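Side-chain contacts in AxyAgu115A (Amphibacillus xylanus NBRC 15112, PDB 6NPS), which is a family GH115 alpha-glucuronidase that probably cleaves glucuronic acid side groups from arabinoglucuronoxylan: residues A[407-412]-A[462-467]; A[379-384]-A[444-449]; A[426-431]-A[457-462]. The protein carries 3 engineered substitutions. All coordinates share one frame; numbering follows the deposited sequence.

From the N terminus, segment 379-384 comes first, and interaction 2 closes its loop at 444-449. Before that happens, 407-412 opens interaction 1, which ends at 462-467, so the two loops cross. Interaction 3 pairs 426-431 with 457-462; it is nested inside interaction 1, crosses interaction 2 and shares S462 with interaction 1. Together the three show how the last strands and helices of a beta/alpha barrel pack together. Interaction 2 spans the barrel interior, interaction 1 joins a strand to its outer helical layer, and interaction 3 joins two helices of that layer. Interactions 1 and 2 touch where V449 of strand 446-450 packs against F411 and F464.

Interaction 1: residues A[407-412]-A[462-467]; sequences MYYHFD and SFFLDL
F464 carries the contact from the helix side, projecting from helix 458-469 between Y409 and F411 of the strand and the turn that follows it. With CG anti to the backbone N (chi1 -176°), its ring leaves the helix and heads for the strand. The phenyl tip of F411 comes down on the root of this side chain: F411 CZ lies 4.0 Å from F464 CB and 4.2 Å from F464 CD2. The two rings are nearly perpendicular, with planes at 83° and centroids 5.9 Å apart. Farther out on the same ring, F464 CE2 meets Y409 at its CB, 4.0 Å away; the nearest approach is at the base of the tyrosine side chain, not at the phenol oxygen.

All three residues are buried, and no hydrogen bond spans the two segments; this tight part is purely apolar. M435 of helix 428-440 touches both Y409 and F464, while V449 of the adjacent strand touches F411 and F464. The opposite flank of the helix has a different character. There D466 is partly exposed, and its carboxylate is held by polar partners, a salt bridge to K209 through OD1 and a hydrogen bond to Y485 OH through OD2. Across the strand from the packed rings, Y408 and H410 are likewise polar in their links, Y408 OH to N450 ND2 and H410 ND1 to D384 OD1.

One side of the strand thus greets the helices with hydrocarbon while its other side serves the barrel interior, the two-faced strand characteristic of the TIM-barrel fold assigned to the GH115 catalytic region.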
loop_
_atom_site.group_PDB
_atom_site.type_symbol
_atom_site.label_atom_id
_atom_site.label_comp_id
_atom_site.label_asym_id
_atom_site.label_seq_id
_atom_site.Cartn_x
_atom_site.Cartn_y
_atom_site.Cartn_z
ATOM N N MET A 407 -2.929 41.787 14.667
ATOM C CA MET A 407 -2.710 40.524 13.961
ATOM C C MET A 407 -2.239 39.486 14.962
ATOM O O MET A 407 -1.302 39.728 15.739
ATOM C CB MET A 407 -1.691 40.658 12.822
ATOM C CG MET A 407 -1.398 39.287 12.065
ATOM S SD MET A 407 -2.929 38.566 11.349
ATOM C CE MET A 407 -3.477 39.900 10.294
ATOM N N TYR A 408 -2.903 38.335 14.945
ATOM C CA TYR A 408 -2.544 37.172 15.744
ATOM C C TYR A 408 -1.992 36.115 14.790
ATOM O O TYR A 408 -2.716 35.624 13.919
ATOM C CB TYR A 408 -3.776 36.685 16.507
ATOM C CG TYR A 408 -3.572 35.404 17.264
ATOM C CD1 TYR A 408 -2.345 35.095 17.834
ATOM C CD2 TYR A 408 -4.630 34.502 17.417
ATOM C CE1 TYR A 408 -2.157 33.885 18.529
ATOM C CE2 TYR A 408 -4.467 33.312 18.127
ATOM C CZ TYR A 408 -3.228 33.006 18.659
ATOM O OH TYR A 408 -3.062 31.814 19.335
ATOM N N TYR A 409 -0.701 35.809 14.930
ATOM C CA TYR A 409 0.091 34.988 14.021
ATOM C C TYR A 409 0.530 33.738 14.781
ATOM O O TYR A 409 0.524 33.726 16.013
ATOM C CB TYR A 409 1.300 35.801 13.495
ATOM C CG TYR A 409 1.931 35.212 12.248
ATOM C CD1 TYR A 409 1.366 35.430 10.981
ATOM C CD2 TYR A 409 3.077 34.452 12.335
ATOM C CE1 TYR A 409 1.934 34.876 9.821
ATOM C CE2 TYR A 409 3.665 33.868 11.159
ATOM C CZ TYR A 409 3.082 34.108 9.920
ATOM O OH TYR A 409 3.630 33.569 8.765
ATOM N N HIS A 410 0.796 32.633 14.063
ATOM C CA HIS A 410 1.167 31.364 14.699
ATOM C C HIS A 410 2.546 30.888 14.242
ATOM O O HIS A 410 2.797 30.760 13.040
ATOM C CB HIS A 410 0.156 30.250 14.379
ATOM C CG HIS A 410 -1.131 30.355 15.139
ATOM N ND1 HIS A 410 -2.115 31.254 14.794
ATOM C CD2 HIS A 410 -1.585 29.699 16.241
ATOM C CE1 HIS A 410 -3.128 31.126 15.623
ATOM N NE2 HIS A 410 -2.840 30.186 16.509
ATOM N N PHE A 411 3.419 30.590 15.212
ATOM C CA PHE A 411 4.599 29.748 15.048
ATOM C C PHE A 411 4.361 28.348 15.576
ATOM O O PHE A 411 5.274 27.525 15.508
ATOM C CB PHE A 411 5.817 30.307 15.822
ATOM C CG PHE A 411 6.306 31.658 15.360
ATOM C CD1 PHE A 411 5.937 32.185 14.134
ATOM C CD2 PHE A 411 7.164 32.394 16.170
ATOM C CE1 PHE A 411 6.427 33.405 13.698
ATOM C CE2 PHE A 411 7.637 33.641 15.748
ATOM C CZ PHE A 411 7.258 34.151 14.521
ATOM N N ASP A 412 3.178 28.081 16.147
ATOM C CA ASP A 412 2.867 26.865 16.893
ATOM C C ASP A 412 1.356 26.743 16.904
ATOM O O ASP A 412 0.667 27.747 17.073
ATOM C CB ASP A 412 3.443 26.974 18.310
ATOM C CG ASP A 412 3.441 25.659 19.093
ATOM O OD1 ASP A 412 2.352 25.192 19.500
ATOM O OD2 ASP A 412 4.552 25.118 19.348
ATOM N N SER A 462 12.553 36.567 17.902
ATOM C CA SER A 462 13.393 37.760 17.870
ATOM C C SER A 462 13.073 38.590 16.624
ATOM O O SER A 462 12.934 39.818 16.693
ATOM C CB SER A 462 14.881 37.350 17.903
ATOM O OG SER A 462 15.289 36.731 19.125
ATOM N N PHE A 463 12.937 37.915 15.473
ATOM C CA PHE A 463 12.656 38.600 14.220
ATOM C C PHE A 463 11.297 39.296 14.259
ATOM O O PHE A 463 11.159 40.451 13.839
ATOM C CB PHE A 463 12.717 37.591 13.051
ATOM C CG PHE A 463 12.390 38.244 11.728
ATOM C CD1 PHE A 463 13.241 39.193 11.213
ATOM C CD2 PHE A 463 11.195 37.969 11.066
ATOM C CE1 PHE A 463 12.937 39.875 10.039
ATOM C CE2 PHE A 463 10.885 38.631 9.862
ATOM C CZ PHE A 463 11.766 39.586 9.362
ATOM N N PHE A 464 10.266 38.568 14.705
ATOM C CA PHE A 464 8.902 39.078 14.757
ATOM C C PHE A 464 8.833 40.345 15.607
ATOM O O PHE A 464 8.277 41.371 15.180
ATOM C CB PHE A 464 7.997 37.981 15.332
ATOM C CG PHE A 464 6.510 38.326 15.357
ATOM C CD1 PHE A 464 5.940 38.847 16.503
ATOM C CD2 PHE A 464 5.698 38.030 14.274
ATOM C CE1 PHE A 464 4.560 39.157 16.565
ATOM C CE2 PHE A 464 4.332 38.331 14.290
ATOM C CZ PHE A 464 3.751 38.883 15.465
ATOM N N LEU A 465 9.478 40.319 16.775
ATOM C CA LEU A 465 9.472 41.479 17.661
ATOM C C LEU A 465 10.452 42.578 17.216
ATOM O O LEU A 465 10.241 43.760 17.549
ATOM C CB LEU A 465 9.775 41.016 19.097
ATOM C CG LEU A 465 8.639 40.147 19.695
ATOM C CD1 LEU A 465 8.964 39.675 21.090
ATOM C CD2 LEU A 465 7.307 40.910 19.722
ATOM N N ASP A 466 11.505 42.238 16.461
ATOM C CA ASP A 466 12.373 43.292 15.930
ATOM C C ASP A 466 11.680 44.005 14.792
ATOM O O ASP A 466 11.804 45.222 14.642
ATOM C CB ASP A 466 13.704 42.702 15.427
ATOM C CG ASP A 466 14.821 42.798 16.458
ATOM O OD1 ASP A 466 14.894 43.842 17.140
ATOM O OD2 ASP A 466 15.624 41.826 16.589
ATOM N N LEU A 467 10.952 43.243 13.977
ATOM C CA LEU A 467 10.110 43.796 12.921
ATOM C C LEU A 467 9.014 44.692 13.486
ATOM O O LEU A 467 8.780 45.797 12.974
ATOM C CB LEU A 467 9.510 42.626 12.117
ATOM C CG LEU A 467 8.681 43.004 10.889
ATOM C CD1 LEU A 467 9.545 43.835 9.938
ATOM C CD2 LEU A 467 8.143 41.730 10.219
#

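Interaction 2: residues A[379-384]-A[444-449]; sequences ILMLCD and RDLWIV
M381 runs extended through its first two torsions (chi1 -173°), which carries SD to L446 and I448 of the other strand; the bend at chi3 only turns the terminal methyl CE. I448 has CG1 anti to the backbone N (chi1 -178°), leaving CG2 as the branch that meets the sulfur. M381 SD lies 4.1 Å from both I448 CG2 and L446 CD2, one sulfur against two side chains spaced two residues apart on the same strand, each approached at a slant. Nearer the start of both strands, I379 adds a looser touch, its CG2 lying 4.3 Å from L446 CB. L446 therefore serves both partners, with its root against I379 and its methyl tip against M381.

No hydrogen bond joins the two segments, and none would be expected from their spacing: the strand axes approach to 8.4 Å, wider than neighbours in a sheet. They run in the same general direction, 37° apart. Strand 405-410 lies between them and is bonded to both, M407 to L446 and I448, and Y408 to L382 and D384. The apolar groups thus meet on the concave side of a curling sheet, where next-but-one strands can bring their inward residues together, as in the interior of a TIM barrel.

Y408 of the intervening strand also touches M381, and strand 212-214 supports the group from farther round, W214 against M381 and I448, Y212 against L446 and I448. W447 and V449 face the other way, onto helix 458-469, W447 against L467 and A468, V449 against L461.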
loop_
_atom_site.group_PDB
_atom_site.type_symbol
_atom_site.label_atom_id
_atom_site.label_comp_id
_atom_site.label_asym_id
_atom_site.label_seq_id
_atom_site.Cartn_x
_atom_site.Cartn_y
_atom_site.Cartn_z
ATOM N N ILE A 379 -9.558 47.831 19.401
ATOM C CA ILE A 379 -8.641 47.186 18.464
ATOM C C ILE A 379 -9.318 45.963 17.857
ATOM O O ILE A 379 -9.820 45.104 18.581
ATOM C CB ILE A 379 -7.347 46.758 19.170
ATOM C CG1 ILE A 379 -6.624 47.960 19.791
ATOM C CG2 ILE A 379 -6.435 46.016 18.171
ATOM C CD1 ILE A 379 -5.756 47.543 20.979
ATOM N N LEU A 380 -9.277 45.841 16.527
ATOM C CA LEU A 380 -9.916 44.722 15.834
ATOM C C LEU A 380 -8.809 43.771 15.442
ATOM O O LEU A 380 -8.009 44.061 14.539
ATOM C CB LEU A 380 -10.731 45.205 14.636
ATOM C CG LEU A 380 -11.903 46.137 14.997
ATOM C CD1 LEU A 380 -12.584 46.759 13.786
ATOM C CD2 LEU A 380 -12.947 45.367 15.793
ATOM N N MET A 381 -8.714 42.654 16.150
ATOM C CA MET A 381 -7.569 41.777 15.968
ATOM C C MET A 381 -7.910 40.743 14.902
ATOM O O MET A 381 -8.783 39.890 15.118
ATOM C CB MET A 381 -7.158 41.093 17.267
ATOM C CG MET A 381 -5.837 40.328 17.043
ATOM S SD MET A 381 -5.329 39.388 18.474
ATOM C CE MET A 381 -6.710 38.286 18.636
ATOM N N LEU A 382 -7.254 40.852 13.739
ATOM C CA LEU A 382 -7.356 39.856 12.682
ATOM C C LEU A 382 -6.445 38.679 13.027
ATOM O O LEU A 382 -5.564 38.772 13.892
ATOM C CB LEU A 382 -6.962 40.459 11.317
ATOM C CG LEU A 382 -7.851 41.660 10.923
ATOM C CD1 LEU A 382 -7.241 42.534 9.846
ATOM C CD2 LEU A 382 -9.219 41.191 10.496
ATOM N N CYS A 383 -6.647 37.562 12.341
ATOM C CA CYS A 383 -5.900 36.363 12.686
ATOM C C CYS A 383 -5.445 35.715 11.397
ATOM O O CYS A 383 -6.118 35.847 10.363
ATOM C CB CYS A 383 -6.763 35.395 13.514
ATOM S SG CYS A 383 -7.521 36.263 14.979
ATOM N N ASP A 384 -4.292 35.040 11.450
ATOM C CA ASP A 384 -3.908 34.164 10.345
ATOM C C ASP A 384 -4.766 32.893 10.376
ATOM O O ASP A 384 -5.697 32.752 11.174
ATOM C CB ASP A 384 -2.414 33.838 10.394
ATOM C CG ASP A 384 -2.039 32.833 11.507
ATOM O OD1 ASP A 384 -2.874 32.484 12.383
ATOM O OD2 ASP A 384 -0.855 32.375 11.493
ATOM N N ARG A 444 -1.453 47.749 12.410
ATOM C CA ARG A 444 -0.293 48.376 13.018
ATOM C C ARG A 444 -0.411 48.611 14.510
ATOM O O ARG A 444 0.544 49.115 15.103
ATOM C CB ARG A 444 -0.008 49.723 12.337
ATOM C CG ARG A 444 0.405 49.561 10.900
ATOM C CD ARG A 444 0.533 50.875 10.191
ATOM N NE ARG A 444 0.688 50.644 8.766
ATOM C CZ ARG A 444 0.918 51.602 7.878
ATOM N NH1 ARG A 444 1.031 52.876 8.280
ATOM N NH2 ARG A 444 1.004 51.304 6.594
ATOM N N ASP A 445 -1.529 48.273 15.138
ATOM C CA ASP A 445 -1.679 48.587 16.552
ATOM C C ASP A 445 -1.282 47.445 17.473
ATOM O O ASP A 445 -0.764 47.689 18.567
ATOM C CB ASP A 445 -3.117 49.004 16.828
ATOM C CG ASP A 445 -3.362 50.462 16.431
ATOM O OD1 ASP A 445 -3.354 50.768 15.210
ATOM O OD2 ASP A 445 -3.525 51.303 17.343
ATOM N N LEU A 446 -1.472 46.203 17.054
ATOM C CA LEU A 446 -1.151 45.105 17.950
ATOM C C LEU A 446 -0.674 43.925 17.123
ATOM O O LEU A 446 -1.319 43.571 16.135
ATOM C CB LEU A 446 -2.399 44.730 18.785
ATOM C CG LEU A 446 -2.222 43.640 19.840
ATOM C CD1 LEU A 446 -3.242 43.836 20.997
ATOM C CD2 LEU A 446 -2.469 42.291 19.217
ATOM N N TRP A 447 0.437 43.302 17.531
ATOM C CA TRP A 447 0.941 42.102 16.878
ATOM C C TRP A 447 1.261 41.100 17.968
ATOM O O TRP A 447 2.083 41.389 18.849
ATOM C CB TRP A 447 2.246 42.334 16.077
ATOM C CG TRP A 447 2.181 42.979 14.733
ATOM C CD1 TRP A 447 1.121 43.652 14.163
ATOM C CD2 TRP A 447 3.260 43.053 13.788
ATOM N NE1 TRP A 447 1.479 44.113 12.920
ATOM C CE2 TRP A 447 2.792 43.770 12.671
ATOM C CE3 TRP A 447 4.582 42.580 13.784
ATOM C CZ2 TRP A 447 3.592 44.023 11.563
ATOM C CZ3 TRP A 447 5.383 42.837 12.652
ATOM C CH2 TRP A 447 4.876 43.569 11.578
ATOM N N ILE A 448 0.684 39.907 17.895
ATOM C CA ILE A 448 1.048 38.889 18.870
ATOM C C ILE A 448 1.228 37.550 18.142
ATOM O O ILE A 448 0.500 37.246 17.192
ATOM C CB ILE A 448 -0.022 38.831 19.985
ATOM C CG1 ILE A 448 0.369 37.792 21.051
ATOM C CG2 ILE A 448 -1.429 38.587 19.379
ATOM C CD1 ILE A 448 -0.319 38.010 22.437
ATOM N N VAL A 449 2.212 36.755 18.560
ATOM C CA VAL A 449 2.453 35.465 17.907
ATOM C C VAL A 449 2.317 34.338 18.916
ATOM O O VAL A 449 2.798 34.434 20.040
ATOM C CB VAL A 449 3.817 35.434 17.166
ATOM C CG1 VAL A 449 5.000 35.866 18.105
ATOM C CG2 VAL A 449 4.102 34.022 16.589
#

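Interaction 3: residues A[426-431]-A[457-462]; sequences SYLPKI and QELPLS
P460 is the surface that L428 and I431 share across the meeting of two helix starts. L428 CD2 reaches in at about a right angle to the proline, 3.8 Å from P460 CA and 4.1 Å from P460 CB. I431 comes one turn later: its CG1 branch lies anti to the carbonyl carbon (chi1 -61°), and CD1 at its end settles 3.7 Å from P460 CB. The second methyl of L428 turns to L459, where CD1 stands 4.4 Å from L459 CG, the slackest touch of the set. These are buried hydrocarbon contacts, with no hydrogen bond between the segments.

The next shell is the two first helical turns that present these side chains. Both prolines, P429 and P460, sit in the opening turn of a helix, where the missing N-H costs no intrahelical bond. Y427 and Q457 occupy the N-cap positions, and the Y427 ring has P429 CD over its centre, 3.5 Å above the plane. On the other helix, S462 OG bonds to E458 O at 2.8 Å, with 148° at the carbonyl oxygen and the hydroxyl tilted 32° out of the carbonyl plane, while S462 N bonds to the same oxygen from the opposite face. Two donors thus share the E458 carbonyl in the turn that carries L459 and P460.

Beyond this, F463 of helix 458-469 touches L428 and I431, and F411, in the loop after strand 405-410, touches I431. Helix 482-494 packs over L428 and L459, with T486 on the first and W489 on the second. Helix 428-440, which follows strand 405-410, thereby lies against helix 458-469, which follows strand 446-450.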
loop_
_atom_site.group_PDB
_atom_site.type_symbol
_atom_site.label_atom_id
_atom_site.label_comp_id
_atom_site.label_asym_id
_atom_site.label_seq_id
_atom_site.Cartn_x
_atom_site.Cartn_y
_atom_site.Cartn_z
ATOM N N SER A 426 9.138 27.411 11.343
ATOM C CA SER A 426 8.856 28.660 10.654
ATOM C C SER A 426 10.122 29.258 10.030
ATOM O O SER A 426 11.254 29.017 10.464
ATOM C CB SER A 426 8.205 29.676 11.592
ATOM O OG SER A 426 7.045 29.084 12.203
ATOM N N TYR A 427 9.911 30.052 8.999
ATOM C CA TYR A 427 10.981 30.432 8.071
ATOM C C TYR A 427 10.914 31.934 7.881
ATOM O O TYR A 427 9.868 32.448 7.487
ATOM C CB TYR A 427 10.748 29.664 6.761
ATOM C CG TYR A 427 11.796 29.804 5.665
ATOM C CD1 TYR A 427 13.113 29.534 5.905
ATOM C CD2 TYR A 427 11.408 30.190 4.375
ATOM C CE1 TYR A 427 14.094 29.702 4.853
ATOM C CE2 TYR A 427 12.330 30.338 3.347
ATOM C CZ TYR A 427 13.668 30.070 3.584
ATOM O OH TYR A 427 14.564 30.227 2.552
ATOM N N LEU A 428 12.024 32.642 8.129
ATOM C CA LEU A 428 11.975 34.106 8.156
ATOM C C LEU A 428 11.424 34.741 6.891
ATOM O O LEU A 428 10.610 35.676 7.014
ATOM C CB LEU A 428 13.362 34.681 8.479
ATOM C CG LEU A 428 13.901 34.377 9.888
ATOM C CD1 LEU A 428 15.009 35.396 10.261
ATOM C CD2 LEU A 428 12.831 34.363 10.989
ATOM N N PRO A 429 11.789 34.303 5.675
ATOM C CA PRO A 429 11.226 34.944 4.472
ATOM C C PRO A 429 9.726 34.940 4.418
ATOM O O PRO A 429 9.116 35.914 3.954
ATOM C CB PRO A 429 11.823 34.099 3.320
ATOM C CG PRO A 429 13.166 33.684 3.872
ATOM C CD PRO A 429 12.897 33.374 5.330
ATOM N N LYS A 430 9.105 33.839 4.852
ATOM C CA LYS A 430 7.658 33.762 4.892
ATOM C C LYS A 430 7.082 34.705 5.947
ATOM O O LYS A 430 6.095 35.419 5.695
ATOM C CB LYS A 430 7.249 32.323 5.184
ATOM C CG LYS A 430 5.759 32.105 5.483
ATOM C CD LYS A 430 4.933 32.084 4.238
ATOM C CE LYS A 430 3.467 31.693 4.557
ATOM N NZ LYS A 430 3.206 30.225 4.522
ATOM N N ILE A 431 7.677 34.711 7.137
ATOM C CA ILE A 431 7.218 35.630 8.189
ATOM C C ILE A 431 7.313 37.064 7.715
ATOM O O ILE A 431 6.402 37.874 7.957
ATOM C CB ILE A 431 8.017 35.432 9.492
ATOM C CG1 ILE A 431 7.835 34.013 10.015
ATOM C CG2 ILE A 431 7.544 36.401 10.585
ATOM C CD1 ILE A 431 8.873 33.659 11.105
ATOM N N GLN A 457 11.893 28.567 19.454
ATOM C CA GLN A 457 11.328 29.656 18.661
ATOM C C GLN A 457 12.105 30.970 18.786
ATOM O O GLN A 457 11.597 32.003 18.353
ATOM C CB GLN A 457 9.855 29.895 19.041
ATOM C CG GLN A 457 8.989 28.638 19.067
ATOM C CD GLN A 457 8.781 28.046 17.674
ATOM O OE1 GLN A 457 9.081 28.686 16.670
ATOM N NE2 GLN A 457 8.274 26.827 17.614
ATOM N N GLU A 458 13.324 30.953 19.324
ATOM C CA GLU A 458 13.998 32.206 19.661
ATOM C C GLU A 458 14.363 33.017 18.419
ATOM O O GLU A 458 14.228 34.238 18.429
ATOM C CB GLU A 458 15.249 31.943 20.503
ATOM C CG GLU A 458 14.982 31.325 21.877
ATOM C CD GLU A 458 14.877 29.789 21.838
ATOM O OE1 GLU A 458 15.020 29.193 20.740
ATOM O OE2 GLU A 458 14.644 29.180 22.912
ATOM N N LEU A 459 14.826 32.374 17.330
ATOM C CA LEU A 459 15.152 33.171 16.141
ATOM C C LEU A 459 13.911 33.819 15.526
ATOM O O LEU A 459 13.912 35.045 15.328
ATOM C CB LEU A 459 15.893 32.305 15.106
ATOM C CG LEU A 459 16.086 32.958 13.732
ATOM C CD1 LEU A 459 17.105 34.076 13.884
ATOM C CD2 LEU A 459 16.582 31.970 12.682
ATOM N N PRO A 460 12.830 33.092 15.211
ATOM C CA PRO A 460 11.675 33.778 14.605
ATOM C C PRO A 460 10.941 34.711 15.577
ATOM O O PRO A 460 10.371 35.714 15.123
ATOM C CB PRO A 460 10.789 32.626 14.118
ATOM C CG PRO A 460 11.158 31.471 14.944
ATOM C CD PRO A 460 12.642 31.643 15.278
ATOM N N LEU A 461 10.978 34.443 16.883
ATOM C CA LEU A 461 10.407 35.389 17.847
ATOM C C LEU A 461 11.222 36.679 17.896
ATOM O O LEU A 461 10.665 37.779 17.956
ATOM C CB LEU A 461 10.316 34.736 19.243
ATOM C CG LEU A 461 9.815 35.689 20.371
ATOM C CD1 LEU A 461 8.409 36.184 20.025
ATOM C CD2 LEU A 461 9.857 35.004 21.753
ATOM N N SER A 462 12.553 36.567 17.902
ATOM C CA SER A 462 13.393 37.760 17.870
ATOM C C SER A 462 13.073 38.590 16.624
ATOM O O SER A 462 12.934 39.818 16.693
ATOM C CB SER A 462 14.881 37.350 17.903
ATOM O OG SER A 462 15.289 36.731 19.125
#